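Local coordinates for membrane protein (Acinetobacter baumannii AB307-0294, PDB 5DL5) that forms an outer-membrane beta-barrel channel of the OprD porin family that probably lets small molecules, including antibiotics, into the cell, at residues D406-Q409 with G410-G414. Residues are numbered along the deposited sequence; the frame is centred on the assembly and turned at random.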
ATOM      1  N   ASP A 406      23.010  -8.204  13.127  1.00 43.53           N
ATOM      2  CA  ASP A 406      22.665  -8.289  14.568  1.00 50.97           C
ATOM      3  C   ASP A 406      21.921  -7.046  15.118  1.00 52.52           C
ATOM      4  O   ASP A 406      20.987  -7.208  15.951  1.00 54.25           O
ATOM      5  CB  ASP A 406      23.925  -8.426  15.416  1.00 55.59           C
ATOM      6  CG  ASP A 406      24.635  -9.662  15.135  1.00 64.17           C
ATOM      7  OD1 ASP A 406      23.953 -10.523  14.558  1.00 68.50           O
ATOM      8  OD2 ASP A 406      25.841  -9.822  15.526  1.00 77.19           O
ATOM      9  N   ALA A 407      22.313  -5.865  14.592  1.00 45.98           N
ATOM     10  CA  ALA A 407      21.833  -4.583  15.045  1.00 47.13           C
ATOM     11  C   ALA A 407      20.412  -4.260  14.524  1.00 43.44           C
ATOM     12  O   ALA A 407      19.852  -3.317  14.938  1.00 47.07           O
ATOM     13  CB  ALA A 407      22.836  -3.535  14.548  1.00 50.09           C
ATOM     14  N   TYR A 408      19.902  -5.002  13.544  1.00 41.14           N
ATOM     15  CA  TYR A 408      18.629  -4.780  12.866  1.00 39.21           C
ATOM     16  C   TYR A 408      17.755  -6.009  12.918  1.00 38.95           C
ATOM     17  O   TYR A 408      17.241  -6.504  11.901  1.00 39.95           O
ATOM     18  CB  TYR A 408      18.867  -4.371  11.419  1.00 36.06           C
ATOM     19  CG  TYR A 408      17.872  -3.484  10.703  1.00 34.58           C
ATOM     20  CD1 TYR A 408      17.507  -2.209  11.207  1.00 36.57           C
ATOM     21  CD2 TYR A 408      17.343  -3.866   9.479  1.00 32.97           C
ATOM     22  CE1 TYR A 408      16.619  -1.286  10.505  1.00 33.27           C
ATOM     23  CE2 TYR A 408      16.434  -3.020   8.825  1.00 33.50           C
ATOM     24  CZ  TYR A 408      16.126  -1.693   9.333  1.00 32.25           C
ATOM     25  OH  TYR A 408      15.247  -1.000   8.538  1.00 33.33           O
ATOM     26  N   GLN A 409      17.482  -6.406  14.127  1.00 41.42           N
ATOM     27  CA  GLN A 409      16.642  -7.548  14.437  1.00 43.06           C
ATOM     28  C   GLN A 409      15.360  -6.914  15.027  1.00 41.24           C
ATOM     29  O   GLN A 409      14.514  -6.498  14.272  1.00 40.08           O
ATOM     30  CB  GLN A 409      17.354  -8.546  15.386  1.00 44.00           C
ATOM     31  CG  GLN A 409      18.542  -9.299  14.756  1.00 48.50           C
ATOM     32  CD  GLN A 409      18.196 -10.099  13.498  1.00 47.54           C
ATOM     33  OE1 GLN A 409      17.284 -10.978  13.503  1.00 44.50           O
ATOM     34  NE2 GLN A 409      18.996  -9.866  12.423  1.00 48.86           N
ATOM     35  N   GLY A 410      15.284  -6.759  16.343  1.00 43.77           N
ATOM     36  CA  GLY A 410      14.115  -6.221  17.013  1.00 48.04           C
ATOM     37  C   GLY A 410      13.901  -4.749  16.640  1.00 47.01           C
ATOM     38  O   GLY A 410      12.768  -4.301  16.609  1.00 47.35           O
ATOM     39  N   ALA A 411      14.961  -4.007  16.285  1.00 45.81           N
ATOM     40  CA  ALA A 411      14.762  -2.703  15.657  1.00 44.25           C
ATOM     41  C   ALA A 411      13.903  -2.694  14.421  1.00 43.51           C
ATOM     42  O   ALA A 411      13.472  -1.617  14.091  1.00 40.61           O
ATOM     43  CB  ALA A 411      16.055  -1.967  15.379  1.00 45.51           C
ATOM     44  N   TYR A 412      13.633  -3.828  13.731  1.00 41.47           N
ATOM     45  CA  TYR A 412      12.830  -3.768  12.505  1.00 40.30           C
ATOM     46  C   TYR A 412      12.001  -5.033  12.338  1.00 42.99           C
ATOM     47  O   TYR A 412      10.978  -5.110  12.941  1.00 48.25           O
ATOM     48  CB  TYR A 412      13.660  -3.432  11.254  1.00 40.06           C
ATOM     49  CG  TYR A 412      12.850  -3.167   9.985  1.00 36.17           C
ATOM     50  CD1 TYR A 412      11.888  -2.149   9.931  1.00 36.51           C
ATOM     51  CD2 TYR A 412      12.996  -3.945   8.898  1.00 35.71           C
ATOM     52  CE1 TYR A 412      11.161  -1.920   8.801  1.00 35.78           C
ATOM     53  CE2 TYR A 412      12.262  -3.745   7.778  1.00 34.69           C
ATOM     54  CZ  TYR A 412      11.341  -2.754   7.719  1.00 33.30           C
ATOM     55  OH  TYR A 412      10.735  -2.577   6.551  1.00 35.73           O
ATOM     56  N   ILE A 413      12.438  -6.042  11.623  1.00 38.58           N
ATOM     57  CA  ILE A 413      11.704  -7.306  11.500  1.00 40.11           C
ATOM     58  C   ILE A 413      12.491  -8.424  12.089  1.00 41.99           C
ATOM     59  O   ILE A 413      12.016  -9.167  12.890  1.00 42.37           O
ATOM     60  CB  ILE A 413      11.390  -7.611  10.000  1.00 40.69           C
ATOM     61  CG1 ILE A 413      10.365  -6.540   9.456  1.00 41.65           C
ATOM     62  CG2 ILE A 413      10.778  -8.988   9.867  1.00 41.43           C
ATOM     63  CD1 ILE A 413      10.257  -6.496   7.920  1.00 42.03           C
ATOM     64  N   GLY A 414      13.748  -8.591  11.719  1.00 39.96           N
ATOM     65  CA  GLY A 414      14.469  -9.721  12.336  1.00 40.76           C
ATOM     66  C   GLY A 414      14.558 -10.860  11.298  1.00 40.26           C
ATOM     67  O   GLY A 414      13.745 -10.889  10.364  1.00 40.89           O
TER
HETATM   68  O   HOH W   1      15.129  -6.462  10.397  1.00 36.46           O
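The Tyr408 and Tyr412 side chains run alongside each other. Their rings are tilted by only 16° but displaced, so face overlap is slight. The centroids of the Tyr408 and Tyr412 rings are 5.0 Å apart. The real contact is staggered. CB of Tyr412 sits over one face of the Tyr408 ring, 3.6 Å from its centroid, as a CH-pi contact. In return, OH of Tyr408 lies over the Tyr412 ring near its rim, 3.5 Å from Tyr412 CG. Both side chains hold CG anti to the backbone N (chi1 -151° in Tyr408, -172° in Tyr412), which sends the two rings off in the same direction. Ile413 CG1 packs on the opposite face of the Tyr412 ring.

The backbone between them folds into a type I beta turn from Gln409 to Tyr412. N of Tyr412 donates to O of Gln409 at 2.9 Å, from above the carbonyl plane. Farther along, one water accepts from Gly414 N at 2.9 Å and donates to Tyr408 O at 2.6 Å. The same water lies at the edge of the Tyr412 ring.

The Gln409 chain bends at its second torsion and brings OE1 within 3.3 Å of Gly414 CA. OE1 accepts from Asp415 N, and NE2 donates to Ser405 O. Tyr412 OH is hydrogen-bonded to Asp325 N. Residues 406-414 lie in the loop joining barrel strands 394-404 and 416-428, and both tyrosines also touch Tyr402 and Glu374. Bonds at both ends fix the orientation of the Gln409 amide. The water satisfies Tyr408 O and Gly414 N, which share no direct bond, so the loop probably keeps one conformation.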